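Local coordinates for NIPSNAP domain protein (Burkholderia xenovorans, PDB 5K9F) that is of unknown function but belongs to the NipSnap family, adopts a fold consistent with the dimeric alpha+beta barrel clan, and binds oxamic acid in the crystal, at residues E31-A36 and V88-S93; L35-G40 and P82-F87. All blocks are in the same frame, centred on the assembly; numbering follows the deposited sequence.

Interaction 1. Residues E31-A36 and V88-S93; sequences EAEGLA and VGRAGS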
loop_
_atom_site.group_PDB
_atom_site.type_symbol
_atom_site.label_atom_id
_atom_site.label_comp_id
_atom_site.label_asym_id
_atom_site.label_seq_id
_atom_site.Cartn_x
_atom_site.Cartn_y
_atom_site.Cartn_z
ATOM N N GLU A 31 8.603 -27.163 -12.483
ATOM C CA GLU A 31 9.861 -27.785 -12.896
ATOM C C GLU A 31 9.603 -28.979 -13.802
ATOM O O GLU A 31 10.349 -29.222 -14.762
ATOM C CB GLU A 31 10.687 -28.209 -11.680
ATOM C CG GLU A 31 12.067 -28.746 -12.072
ATOM C CD GLU A 31 12.946 -29.125 -10.887
ATOM O OE1 GLU A 31 12.543 -28.911 -9.725
ATOM O OE2 GLU A 31 14.058 -29.648 -11.127
ATOM N N ALA A 32 8.533 -29.727 -13.529
ATOM C CA ALA A 32 8.270 -30.932 -14.304
ATOM C C ALA A 32 7.643 -30.634 -15.662
ATOM O O ALA A 32 7.895 -31.370 -16.626
ATOM C CB ALA A 32 7.362 -31.872 -13.511
ATOM N N GLU A 33 6.831 -29.577 -15.767
ATOM C CA GLU A 33 5.982 -29.370 -16.936
ATOM C C GLU A 33 6.129 -28.014 -17.616
ATOM O O GLU A 33 5.678 -27.882 -18.762
ATOM C CB GLU A 33 4.503 -29.554 -16.561
ATOM C CG GLU A 33 4.185 -30.884 -15.898
ATOM C CD GLU A 33 2.692 -31.114 -15.734
ATOM O OE1 GLU A 33 1.906 -30.248 -16.173
ATOM O OE2 GLU A 33 2.304 -32.160 -15.169
ATOM N N GLY A 34 6.731 -27.014 -16.973
ATOM C CA GLY A 34 6.764 -25.671 -17.528
ATOM C C GLY A 34 8.142 -25.082 -17.781
ATOM O O GLY A 34 8.311 -24.273 -18.699
ATOM N N LEU A 35 9.131 -25.481 -16.974
ATOM C CA LEU A 35 10.449 -24.848 -17.021
ATOM C C LEU A 35 11.111 -24.991 -18.392
ATOM O O LEU A 35 11.591 -24.004 -18.965
ATOM C CB LEU A 35 11.347 -25.448 -15.937
ATOM C CG LEU A 35 12.819 -25.047 -15.988
ATOM C CD1 LEU A 35 12.993 -23.538 -15.810
ATOM C CD2 LEU A 35 13.598 -25.813 -14.931
ATOM N N ALA A 36 11.177 -26.214 -18.925
ATOM C CA ALA A 36 11.890 -26.404 -20.184
ATOM C C ALA A 36 11.246 -25.600 -21.304
ATOM O O ALA A 36 11.948 -24.989 -22.117
ATOM C CB ALA A 36 11.944 -27.890 -20.547
ATOM N N VAL A 88 -0.341 -24.040 -18.216
ATOM C CA VAL A 88 -1.020 -22.913 -17.578
ATOM C C VAL A 88 -2.390 -23.343 -17.063
ATOM O O VAL A 88 -2.820 -22.923 -15.980
ATOM C CB VAL A 88 -1.123 -21.728 -18.556
ATOM C CG1 VAL A 88 -2.102 -20.689 -18.033
ATOM C CG2 VAL A 88 0.241 -21.111 -18.754
ATOM N N GLY A 89 -3.077 -24.206 -17.817
ATOM C CA GLY A 89 -4.358 -24.726 -17.362
ATOM C C GLY A 89 -4.245 -25.523 -16.075
ATOM O O GLY A 89 -5.104 -25.426 -15.196
ATOM N N ARG A 90 -3.172 -26.303 -15.934
ATOM C CA ARG A 90 -3.015 -27.149 -14.756
ATOM C C ARG A 90 -2.479 -26.383 -13.551
ATOM O O ARG A 90 -2.823 -26.715 -12.411
ATOM C CB ARG A 90 -2.093 -28.329 -15.072
ATOM C CG ARG A 90 -2.632 -29.270 -16.145
ATOM C CD ARG A 90 -1.752 -30.504 -16.313
ATOM N NE ARG A 90 -0.454 -30.190 -16.903
ATOM C CZ ARG A 90 -0.216 -30.144 -18.211
ATOM N NH1 ARG A 90 -1.194 -30.388 -19.071
ATOM N NH2 ARG A 90 1.001 -29.851 -18.659
ATOM N N ALA A 91 -1.642 -25.369 -13.771
ATOM C CA ALA A 91 -1.017 -24.646 -12.669
ATOM C C ALA A 91 -1.736 -23.360 -12.299
ATOM O O ALA A 91 -1.513 -22.838 -11.200
ATOM C CB ALA A 91 0.440 -24.307 -13.014
ATOM N N GLY A 92 -2.599 -22.851 -13.178
ATOM C CA GLY A 92 -3.056 -21.478 -13.051
ATOM C C GLY A 92 -3.899 -21.213 -11.824
ATOM O O GLY A 92 -3.865 -20.105 -11.281
ATOM N N SER A 93 -4.654 -22.214 -11.359
ATOM C CA SER A 93 -5.540 -22.002 -10.222
ATOM C C SER A 93 -4.778 -21.664 -8.943
ATOM O O SER A 93 -5.378 -21.124 -8.007
ATOM C CB SER A 93 -6.438 -23.225 -9.998
ATOM O OG SER A 93 -5.753 -24.310 -9.392
#
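Glu33 carries its CG beside the backbone N (chi1 -55°) and runs extended from there, while Arg90 starts the same way but bends at chi3 (-69°), which turns its guanidinium group so that NE and NH2 both face the glutamate. The two side chains cross at about a right angle and form a salt bridge through a single carboxylate oxygen. Glu33 OE1 lies at the guanidinium edge, near its plane, where it faces both Arg90 NE at 2.5 Å and Arg90 NH2 at 2.7 Å. The second of these hydrogen bonds is weak. The first is very short, and the arginine was modelled in two conformers, so the exact geometry of the pair is doubtful. With the carboxylate and guanidinium planes 64° apart, this is a forked grip on one oxygen and not a flat, two-oxygen pairing. Nearby, Ala91 packs on Leu29 of helix 23-33. The bridge thus ties the last turn of helix 23-33, just before the break at Gly34, to the C-terminal part of helix 82-91: a surface salt bridge between neighbouring helices on one face of a four-stranded antiparallel sheet, as in the ferredoxin-like dimeric alpha+beta barrel fold.

Interaction 2. Residues L35-G40 and P82-F87; sequences LAIQAG and PQWKSF. With OXM (oxamic acid), chain B.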
loop_
_atom_site.group_PDB
_atom_site.type_symbol
_atom_site.label_atom_id
_atom_site.label_comp_id
_atom_site.label_asym_id
_atom_site.label_seq_id
_atom_site.Cartn_x
_atom_site.Cartn_y
_atom_site.Cartn_z
ATOM N N LEU A 35 9.131 -25.481 -16.974
ATOM C CA LEU A 35 10.449 -24.848 -17.021
ATOM C C LEU A 35 11.111 -24.991 -18.392
ATOM O O LEU A 35 11.591 -24.004 -18.965
ATOM C CB LEU A 35 11.347 -25.448 -15.937
ATOM C CG LEU A 35 12.819 -25.047 -15.988
ATOM C CD1 LEU A 35 12.993 -23.538 -15.810
ATOM C CD2 LEU A 35 13.598 -25.813 -14.931
ATOM N N ALA A 36 11.177 -26.214 -18.925
ATOM C CA ALA A 36 11.890 -26.404 -20.184
ATOM C C ALA A 36 11.246 -25.600 -21.304
ATOM O O ALA A 36 11.948 -24.989 -22.117
ATOM C CB ALA A 36 11.944 -27.890 -20.547
ATOM N N ILE A 37 9.914 -25.560 -21.338
ATOM C CA ILE A 37 9.212 -24.803 -22.373
ATOM C C ILE A 37 9.457 -23.310 -22.204
ATOM O O ILE A 37 9.806 -22.610 -23.165
ATOM C CB ILE A 37 7.708 -25.125 -22.340
ATOM C CG1 ILE A 37 7.466 -26.611 -22.611
ATOM C CG2 ILE A 37 6.955 -24.266 -23.346
ATOM C CD1 ILE A 37 6.082 -27.054 -22.218
ATOM N N GLN A 38 9.272 -22.801 -20.980
ATOM C CA GLN A 38 9.375 -21.364 -20.744
ATOM C C GLN A 38 10.805 -20.871 -20.928
ATOM O O GLN A 38 11.036 -19.843 -21.575
ATOM C CB GLN A 38 8.869 -21.010 -19.348
ATOM C CG GLN A 38 8.922 -19.499 -19.125
ATOM C CD GLN A 38 8.204 -19.051 -17.867
ATOM O OE1 GLN A 38 8.326 -19.665 -16.802
ATOM N NE2 GLN A 38 7.426 -17.973 -17.989
ATOM N N ALA A 39 11.782 -21.579 -20.353
ATOM C CA ALA A 39 13.173 -21.179 -20.532
ATOM C C ALA A 39 13.591 -21.308 -21.989
ATOM O O ALA A 39 14.374 -20.495 -22.492
ATOM C CB ALA A 39 14.084 -22.016 -19.637
ATOM N N GLY A 40 13.077 -22.322 -22.685
ATOM C CA GLY A 40 13.400 -22.468 -24.093
ATOM C C GLY A 40 12.909 -21.297 -24.923
ATOM O O GLY A 40 13.597 -20.838 -25.835
ATOM N N PRO A 82 1.219 -24.862 -27.567
ATOM C CA PRO A 82 0.143 -25.702 -27.012
ATOM C C PRO A 82 0.513 -26.404 -25.717
ATOM O O PRO A 82 -0.358 -26.583 -24.857
ATOM C CB PRO A 82 -0.133 -26.705 -28.140
ATOM C CG PRO A 82 0.344 -26.036 -29.361
ATOM C CD PRO A 82 1.522 -25.208 -28.967
ATOM N N GLN A 83 1.771 -26.814 -25.544
ATOM C CA GLN A 83 2.148 -27.438 -24.282
ATOM C C GLN A 83 2.206 -26.419 -23.153
ATOM O O GLN A 83 1.917 -26.758 -21.998
ATOM C CB GLN A 83 3.487 -28.160 -24.421
ATOM C CG GLN A 83 3.421 -29.394 -25.311
ATOM C CD GLN A 83 4.709 -30.193 -25.300
ATOM O OE1 GLN A 83 5.794 -29.657 -25.532
ATOM N NE2 GLN A 83 4.595 -31.488 -25.022
ATOM N N TRP A 84 2.569 -25.172 -23.458
ATOM C CA TRP A 84 2.522 -24.139 -22.429
ATOM C C TRP A 84 1.088 -23.888 -21.985
ATOM O O TRP A 84 0.807 -23.767 -20.785
ATOM C CB TRP A 84 3.158 -22.848 -22.938
ATOM C CG TRP A 84 3.134 -21.745 -21.909
ATOM C CD1 TRP A 84 2.407 -20.591 -21.961
ATOM C CD2 TRP A 84 3.883 -21.696 -20.683
ATOM N NE1 TRP A 84 2.657 -19.828 -20.843
ATOM C CE2 TRP A 84 3.567 -20.479 -20.051
ATOM C CE3 TRP A 84 4.806 -22.555 -20.073
ATOM C CZ2 TRP A 84 4.125 -20.105 -18.818
ATOM C CZ3 TRP A 84 5.364 -22.182 -18.854
ATOM C CH2 TRP A 84 5.020 -20.968 -18.240
ATOM N N LYS A 85 0.172 -23.780 -22.944
ATOM C CA LYS A 85 -1.236 -23.573 -22.614
ATOM C C LYS A 85 -1.746 -24.674 -21.696
ATOM O O LYS A 85 -2.497 -24.406 -20.747
ATOM C CB LYS A 85 -2.073 -23.511 -23.892
ATOM C CG LYS A 85 -1.865 -22.263 -24.738
ATOM C CD LYS A 85 -2.707 -22.350 -26.011
ATOM C CE LYS A 85 -2.554 -21.114 -26.879
ATOM N NZ LYS A 85 -3.341 -21.244 -28.144
ATOM N N SER A 86 -1.342 -25.918 -21.954
ATOM C CA SER A 86 -1.764 -27.025 -21.101
ATOM C C SER A 86 -1.240 -26.848 -19.684
ATOM O O SER A 86 -1.984 -27.010 -18.710
ATOM C CB SER A 86 -1.289 -28.355 -21.689
ATOM O OG SER A 86 -1.983 -28.655 -22.884
ATOM N N PHE A 87 0.044 -26.510 -19.551
ATOM C CA PHE A 87 0.608 -26.295 -18.224
ATOM C C PHE A 87 -0.084 -25.142 -17.507
ATOM O O PHE A 87 -0.388 -25.238 -16.310
ATOM C CB PHE A 87 2.113 -26.034 -18.319
ATOM C CG PHE A 87 2.683 -25.410 -17.084
ATOM C CD1 PHE A 87 2.859 -26.161 -15.929
ATOM C CD2 PHE A 87 3.015 -24.063 -17.056
ATOM C CE1 PHE A 87 3.362 -25.578 -14.783
ATOM C CE2 PHE A 87 3.513 -23.476 -15.907
ATOM C CZ PHE A 87 3.690 -24.238 -14.772
HETATM C C1 OXM B . 3.711 -19.086 -15.274
HETATM N N1 OXM B . 4.222 -17.965 -15.770
HETATM O O1 OXM B . 4.410 -19.998 -14.778
HETATM C C2 OXM B . 2.251 -19.295 -15.266
HETATM O O2 OXM B . 1.815 -20.327 -14.702
HETATM O O3 OXM B . 1.483 -18.459 -15.797
#
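Ile37 and Trp84 have the nearest CA atoms of segments 35-40 and 82-87, 6.7 Å apart. Apolar contacts come first. The two branches of Ile37 divide the work: CD1 reaches Gln83 CB at 3.6 Å, the side chains crossing at about a right angle, whereas CG2, anti to the backbone N, lies 4.1 Å from Trp84 CB. Leu78 of helix 68-79 packs against Ile37, Gln38 and Trp84 alike. The short helical segments run at 127° to each other, and both helices belong to the helical layer over the antiparallel sheet of what is probably a ferredoxin-like dimeric alpha+beta barrel subunit.

A second set of contacts pairs an amide with an indole. Gln38 rises beside the six-membered ring of Trp84, its CB 3.7 Å from Trp84 CZ3 and its CD also 3.7 Å from Trp84 CH2. The amide is tilted 43° from the indole plane, so the two groups are not stacked. On the polar side, Gln38 OE1 is hydrogen-bonded to Tyr30 OH, which restrains the rotation of this buried amide and fixes where its NE2 lies.

Contacts with the bound oxamic acid form the third group. With chi1 of 180°, Trp84 turns CG away from its own amide nitrogen and the indole reaches the pocket; oxamic acid N1 lies in plane at its ring edge, 3.7 Å from Trp84 CZ2. Phe87 likewise presents a ring edge, with CE2 3.8 Å from oxamic acid O1. Gln38 NE2 stands 3.9 Å from oxamic acid N1, while Tyr16, Phe26 and Ile95 complete the pocket.

In the fold
Interactions 1 and 2 set two consecutive helices, 23-33 and 35-42, against helix 82-91; their centres are 7 Å apart and their segments overlap at Leu35 and Ala36. Between them, Glu33 CB packs 3.8 Å from Phe87 CD1 and Gly34 O lies 3.6 Å from Trp84 CZ3, so the break between helices 23-33 and 35-42 rests against the aromatic residues of helix 82-91. Their relation to the ligand differs: interaction 2 supplies three residues of the oxamic acid pocket, whereas the Arg90 side chain of interaction 1 is about 9 Å from the ligand, at the surface. Leu35 also packs on Phe108 of a second subunit, placing the shared segment near a subunit interface.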